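Long-range contacts in T CELL surface glycoprotein CD4 (Rattus norvegicus, PDB 1CID), which probably serves as a T-cell co-receptor in recognition of MHC class II, its two membrane-proximal immunoglobulin-like domains forming this structure: residues A13-P18 / L74-V79; M129-K134 / K147-Q152. One frame throughout, in Å; residues are numbered along the deposited sequence.

Interaction 1 (A13-P18 / L74-V79); sequences AEFSFP and LQIPQV
Leu74, Ala13 and Phe15 contribute the most buried surface to this antiparallel strand pair, which belongs to one sheet of the immunoglobulin-like fold of CD4 domain 3. The axes of strands 13-16 and 74-76 come within 4.7 Å, with 165° between their N-to-C directions. Ala13 with Ile76 and Phe15 with Leu74 form hydrogen-bonded pairs, each with one good bond, Ala13 N to Ile76 O at 3.0 Å and Phe15 N to Leu74 O at 2.9 Å; the return bond of each pair is weak. Between them Glu14 faces Gln75 in a non-hydrogen-bonded pair, their side chains side by side on the face away from the core.

The apolar residues share the other face, directed at strand 97-110, where Ala13 touches Leu104 and Phe15 touches Val102. Phe15 CG lies anti to its own carbonyl carbon (chi1 -54°), and the Phe15 and Leu74 side chains lie side by side, pointing the same way. Leu74 CD1 approaches Phe15 CD1 obliquely, while Leu74 CB lies at the edge of the Phe17 ring, 4.0 Å from Phe17 CE2. Ile76 CG2 lies at the edge of the Phe15 ring, in its plane, 3.9 Å from Phe15 CE1.

Interaction 2 (M129-K134 / K147-Q152); sequences MRLILK and KVIQVQ
Lys147, whose carbonyl oxygen lies 3.5 Å from Leu131 CD1, has its NZ gripped twice outside the pair: by a salt bridge to Glu35 OE2 and by a hydrogen bond to Gly123 O. The Lys147 side chain starts away from strand 129-134, while its backbone carbonyl is what meets the leucine. Ile149 CG1 takes the crowded position between its backbone N and carbonyl carbon (chi1 56°). Beyond it, Ile149 CD1 comes down on the main chain at Ile132 N and at Leu131 C, 3.3 Å from the latter. Two leucines flank this methyl, with Ile149 CD1 3.5 Å from Leu131 CB and 4.1 Å from Leu133 CB.

No hydrogen bond joins the segments, and the strand axes come only to 7.4 Å, at 20° between their N-to-C directions. That spacing marks packing between the two sheets of an immunoglobulin beta-sandwich, with strand 129-135 in one sheet and strand 148-152 paired with 116-122 in the other. Leu131 also touches Cys119 and Cys161, which form the disulfide across this core. An alanine in place of Ile149 would probably open a gap over the Leu131-Ile132 peptide and leave Leu131 CD1 and Leu133 CG without this neighbour.

The side chains of Leu133 and Ile149 pass alongside one another pointing opposite ways, Leu133 CG and CB both near Ile149 CD1. Farther along, Leu133 crosses Val151 at a slant, its CD1 4.0 Å from Val151 CG2.

In the fold
Interactions 1 and 2 lie in different immunoglobulin-like domains, their centres 27 Å apart and their nearest atoms about 14 Å apart, without touching. They differ in kind: interaction 1 joins neighbouring strands within a sheet, interaction 2 packs strands of two facing sheets. The long strand 97-110 relates them: it backs the apolar face of interaction 1, runs from domain 3 into domain 4, and there pairs with strand 116-122, whose side chains touch both segments of interaction 2. A second connection is the Lys147 end of interaction 2, which reaches back to domain 3 just past strand 26-34. The chain completes interaction 1 before interaction 2 begins.

Interaction 1 (A13-P18 / L74-V79)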
loop_
_atom_site.group_PDB
_atom_site.type_symbol
_atom_site.label_atom_id
_atom_site.label_comp_id
_atom_site.label_asym_id
_atom_site.label_seq_id
_atom_site.Cartn_x
_atom_site.Cartn_y
_atom_site.Cartn_z
ATOM N N ALA A 13 -0.361 -6.480 0.037
ATOM C CA ALA A 13 -0.154 -5.575 1.147
ATOM C C ALA A 13 -0.813 -6.311 2.299
ATOM O O ALA A 13 -1.930 -6.767 2.099
ATOM C CB ALA A 13 -0.907 -4.285 0.955
ATOM N N GLU A 14 -0.225 -6.479 3.426
ATOM C CA GLU A 14 -0.993 -7.132 4.510
ATOM C C GLU A 14 -0.856 -6.245 5.747
ATOM O O GLU A 14 0.321 -6.102 6.189
ATOM C CB GLU A 14 -0.579 -8.461 5.111
ATOM C CG GLU A 14 0.045 -9.357 4.007
ATOM C CD GLU A 14 -0.096 -10.788 4.535
ATOM O OE1 GLU A 14 -1.246 -11.266 4.562
ATOM O OE2 GLU A 14 1.061 -11.175 4.875
ATOM N N PHE A 15 -1.956 -5.750 6.257
ATOM C CA PHE A 15 -1.884 -4.905 7.490
ATOM C C PHE A 15 -2.099 -5.793 8.702
ATOM O O PHE A 15 -2.738 -6.819 8.458
ATOM C CB PHE A 15 -2.840 -3.746 7.330
ATOM C CG PHE A 15 -2.702 -2.883 6.119
ATOM C CD1 PHE A 15 -3.317 -3.196 4.935
ATOM C CD2 PHE A 15 -1.905 -1.743 6.160
ATOM C CE1 PHE A 15 -3.222 -2.434 3.781
ATOM C CE2 PHE A 15 -1.742 -0.906 5.058
ATOM C CZ PHE A 15 -2.433 -1.293 3.866
ATOM N N SER A 16 -1.604 -5.574 9.889
ATOM C CA SER A 16 -1.913 -6.530 11.008
ATOM C C SER A 16 -2.378 -5.645 12.141
ATOM O O SER A 16 -1.685 -4.607 12.372
ATOM C CB SER A 16 -0.761 -7.455 11.217
ATOM O OG SER A 16 -1.028 -8.443 12.180
ATOM N N PHE A 17 -3.480 -5.901 12.821
ATOM C CA PHE A 17 -3.998 -4.972 13.902
ATOM C C PHE A 17 -4.066 -5.841 15.136
ATOM O O PHE A 17 -4.877 -6.770 15.248
ATOM C CB PHE A 17 -5.243 -4.428 13.424
ATOM C CG PHE A 17 -5.367 -3.791 12.093
ATOM C CD1 PHE A 17 -4.997 -2.460 11.937
ATOM C CD2 PHE A 17 -5.957 -4.496 11.039
ATOM C CE1 PHE A 17 -5.195 -1.806 10.715
ATOM C CE2 PHE A 17 -6.217 -3.883 9.819
ATOM C CZ PHE A 17 -5.819 -2.533 9.702
ATOM N N PRO A 18 -3.142 -5.461 15.985
ATOM C CA PRO A 18 -2.888 -6.353 17.108
ATOM C C PRO A 18 -3.269 -6.088 18.520
ATOM O O PRO A 18 -2.736 -6.756 19.441
ATOM C CB PRO A 18 -1.356 -6.367 16.924
ATOM C CG PRO A 18 -0.986 -5.017 16.366
ATOM C CD PRO A 18 -2.197 -4.360 15.796
ATOM N N LEU A 74 -5.766 -7.787 7.560
ATOM C CA LEU A 74 -6.566 -7.452 6.379
ATOM C C LEU A 74 -5.509 -7.543 5.301
ATOM O O LEU A 74 -4.375 -7.133 5.470
ATOM C CB LEU A 74 -7.229 -6.155 6.678
ATOM C CG LEU A 74 -7.569 -5.095 5.655
ATOM C CD1 LEU A 74 -6.293 -4.278 5.433
ATOM C CD2 LEU A 74 -8.162 -5.701 4.382
ATOM N N GLN A 75 -5.827 -8.083 4.165
ATOM C CA GLN A 75 -4.698 -8.228 3.164
ATOM C C GLN A 75 -5.180 -7.725 1.865
ATOM O O GLN A 75 -6.171 -8.404 1.589
ATOM C CB GLN A 75 -4.484 -9.683 3.526
ATOM C CG GLN A 75 -4.393 -10.927 2.757
ATOM C CD GLN A 75 -3.426 -10.742 1.590
ATOM O OE1 GLN A 75 -3.689 -9.927 0.694
ATOM N NE2 GLN A 75 -2.300 -11.450 1.608
ATOM N N ILE A 76 -4.735 -6.723 1.167
ATOM C CA ILE A 76 -5.285 -6.368 -0.193
ATOM C C ILE A 76 -4.405 -7.263 -1.041
ATOM O O ILE A 76 -3.200 -7.216 -0.785
ATOM C CB ILE A 76 -5.492 -4.876 -0.451
ATOM C CG1 ILE A 76 -4.804 -4.449 -1.756
ATOM C CG2 ILE A 76 -5.160 -3.834 0.668
ATOM C CD1 ILE A 76 -5.230 -2.986 -2.157
ATOM N N PRO A 77 -4.861 -8.140 -1.933
ATOM C CA PRO A 77 -3.980 -9.149 -2.534
ATOM C C PRO A 77 -3.164 -9.169 -3.804
ATOM O O PRO A 77 -2.320 -10.132 -4.010
ATOM C CB PRO A 77 -4.982 -10.373 -2.430
ATOM C CG PRO A 77 -6.329 -9.805 -2.703
ATOM C CD PRO A 77 -6.293 -8.325 -2.297
ATOM N N GLN A 78 -3.339 -8.175 -4.654
ATOM C CA GLN A 78 -2.513 -8.239 -5.917
ATOM C C GLN A 78 -2.721 -6.783 -6.256
ATOM O O GLN A 78 -3.599 -6.477 -7.001
ATOM C CB GLN A 78 -2.864 -9.368 -6.764
ATOM C CG GLN A 78 -2.972 -9.684 -8.175
ATOM C CD GLN A 78 -3.752 -9.111 -9.332
ATOM O OE1 GLN A 78 -4.996 -8.860 -9.474
ATOM N NE2 GLN A 78 -2.995 -8.861 -10.476
ATOM N N VAL A 79 -1.895 -6.032 -5.514
ATOM C CA VAL A 79 -1.795 -4.581 -5.557
ATOM C C VAL A 79 -1.684 -3.952 -6.915
ATOM O O VAL A 79 -1.273 -4.568 -7.900
ATOM C CB VAL A 79 -0.712 -4.221 -4.569
ATOM C CG1 VAL A 79 0.370 -3.170 -4.696
ATOM C CG2 VAL A 79 -1.750 -3.738 -3.570
#

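Interaction 2 (M129-K134 / K147-Q152)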
loop_
_atom_site.group_PDB
_atom_site.type_symbol
_atom_site.label_atom_id
_atom_site.label_comp_id
_atom_site.label_asym_id
_atom_site.label_seq_id
_atom_site.Cartn_x
_atom_site.Cartn_y
_atom_site.Cartn_z
ATOM N N MET A 129 9.918 13.447 0.214
ATOM C CA MET A 129 9.902 12.124 -0.439
ATOM C C MET A 129 10.324 12.330 -1.923
ATOM O O MET A 129 9.680 13.198 -2.575
ATOM C CB MET A 129 8.597 11.309 -0.394
ATOM C CG MET A 129 8.649 10.289 0.721
ATOM S SD MET A 129 7.040 9.496 1.123
ATOM C CE MET A 129 7.544 8.851 2.753
ATOM N N ARG A 130 11.372 11.572 -2.311
ATOM C CA ARG A 130 11.812 11.743 -3.709
ATOM C C ARG A 130 11.975 10.373 -4.330
ATOM O O ARG A 130 12.100 9.475 -3.504
ATOM C CB ARG A 130 13.029 12.603 -3.814
ATOM C CG ARG A 130 13.955 12.385 -2.637
ATOM C CD ARG A 130 14.709 13.654 -2.275
ATOM N NE ARG A 130 15.297 14.224 -3.451
ATOM C CZ ARG A 130 15.431 15.422 -3.939
ATOM N NH1 ARG A 130 14.982 16.384 -3.174
ATOM N NH2 ARG A 130 15.928 15.808 -5.140
ATOM N N LEU A 131 11.921 10.346 -5.614
ATOM C CA LEU A 131 12.059 9.121 -6.388
ATOM C C LEU A 131 13.457 9.162 -7.057
ATOM O O LEU A 131 13.977 10.226 -7.456
ATOM C CB LEU A 131 10.951 9.134 -7.400
ATOM C CG LEU A 131 9.660 8.329 -7.374
ATOM C CD1 LEU A 131 9.037 8.367 -8.760
ATOM C CD2 LEU A 131 9.899 6.912 -6.890
ATOM N N ILE A 132 13.995 7.973 -7.113
ATOM C CA ILE A 132 15.354 7.784 -7.574
ATOM C C ILE A 132 15.469 6.580 -8.473
ATOM O O ILE A 132 15.072 5.490 -8.057
ATOM C CB ILE A 132 16.142 7.586 -6.221
ATOM C CG1 ILE A 132 16.081 8.854 -5.315
ATOM C CG2 ILE A 132 17.602 7.141 -6.389
ATOM C CD1 ILE A 132 16.299 8.272 -3.857
ATOM N N LEU A 133 16.048 6.771 -9.622
ATOM C CA LEU A 133 16.349 5.738 -10.626
ATOM C C LEU A 133 17.889 5.691 -10.599
ATOM O O LEU A 133 18.529 6.714 -10.756
ATOM C CB LEU A 133 15.698 6.047 -11.959
ATOM C CG LEU A 133 14.439 5.300 -12.364
ATOM C CD1 LEU A 133 13.997 5.795 -13.670
ATOM C CD2 LEU A 133 14.690 3.804 -12.422
ATOM N N LYS A 134 18.540 4.627 -10.283
ATOM C CA LYS A 134 19.895 4.258 -10.120
ATOM C C LYS A 134 20.214 2.981 -10.912
ATOM O O LYS A 134 19.313 2.229 -11.311
ATOM C CB LYS A 134 20.058 3.643 -8.770
ATOM C CG LYS A 134 20.785 4.370 -7.668
ATOM C CD LYS A 134 21.245 3.046 -7.066
ATOM C CE LYS A 134 21.325 3.191 -5.623
ATOM N NZ LYS A 134 21.879 4.392 -4.923
ATOM N N LYS A 147 6.507 12.393 -8.518
ATOM C CA LYS A 147 5.847 11.086 -8.381
ATOM C C LYS A 147 6.040 10.247 -9.620
ATOM O O LYS A 147 5.671 9.049 -9.614
ATOM C CB LYS A 147 4.396 11.269 -7.985
ATOM C CG LYS A 147 3.974 11.292 -6.510
ATOM C CD LYS A 147 2.453 11.247 -6.266
ATOM C CE LYS A 147 2.272 10.840 -4.797
ATOM N NZ LYS A 147 0.882 10.326 -4.630
ATOM N N VAL A 148 6.610 10.853 -10.638
ATOM C CA VAL A 148 6.969 9.995 -11.763
ATOM C C VAL A 148 8.274 10.540 -12.354
ATOM O O VAL A 148 8.254 11.679 -12.853
ATOM C CB VAL A 148 5.780 9.782 -12.635
ATOM C CG1 VAL A 148 5.328 11.018 -13.344
ATOM C CG2 VAL A 148 6.169 8.757 -13.701
ATOM N N ILE A 149 9.358 9.760 -12.228
ATOM C CA ILE A 149 10.600 10.183 -12.866
ATOM C C ILE A 149 10.841 9.287 -14.073
ATOM O O ILE A 149 10.326 8.192 -13.988
ATOM C CB ILE A 149 11.787 10.131 -11.917
ATOM C CG1 ILE A 149 11.845 8.699 -11.399
ATOM C CG2 ILE A 149 11.400 11.276 -10.982
ATOM C CD1 ILE A 149 12.862 8.481 -10.259
ATOM N N GLN A 150 11.601 9.784 -15.000
ATOM C CA GLN A 150 11.840 9.067 -16.270
ATOM C C GLN A 150 13.312 9.070 -16.599
ATOM O O GLN A 150 13.928 10.011 -16.093
ATOM C CB GLN A 150 10.934 9.775 -17.282
ATOM C CG GLN A 150 10.658 9.183 -18.629
ATOM C CD GLN A 150 11.393 9.990 -19.689
ATOM O OE1 GLN A 150 12.648 9.872 -19.750
ATOM N NE2 GLN A 150 10.667 10.825 -20.457
ATOM N N VAL A 151 13.860 8.126 -17.332
ATOM C CA VAL A 151 15.265 8.078 -17.728
ATOM C C VAL A 151 15.304 7.686 -19.228
ATOM O O VAL A 151 14.783 6.711 -19.737
ATOM C CB VAL A 151 16.296 7.244 -16.964
ATOM C CG1 VAL A 151 17.624 6.862 -17.641
ATOM C CG2 VAL A 151 16.682 7.947 -15.656
ATOM N N GLN A 152 16.051 8.605 -19.818
ATOM C CA GLN A 152 16.352 8.559 -21.251
ATOM C C GLN A 152 17.538 7.615 -21.526
ATOM O O GLN A 152 18.659 7.575 -20.947
ATOM C CB GLN A 152 16.463 9.976 -21.799
ATOM C CG GLN A 152 15.268 10.233 -22.708
ATOM C CD GLN A 152 14.821 9.241 -23.777
ATOM O OE1 GLN A 152 15.590 8.854 -24.686
ATOM N NE2 GLN A 152 13.549 8.757 -23.763
#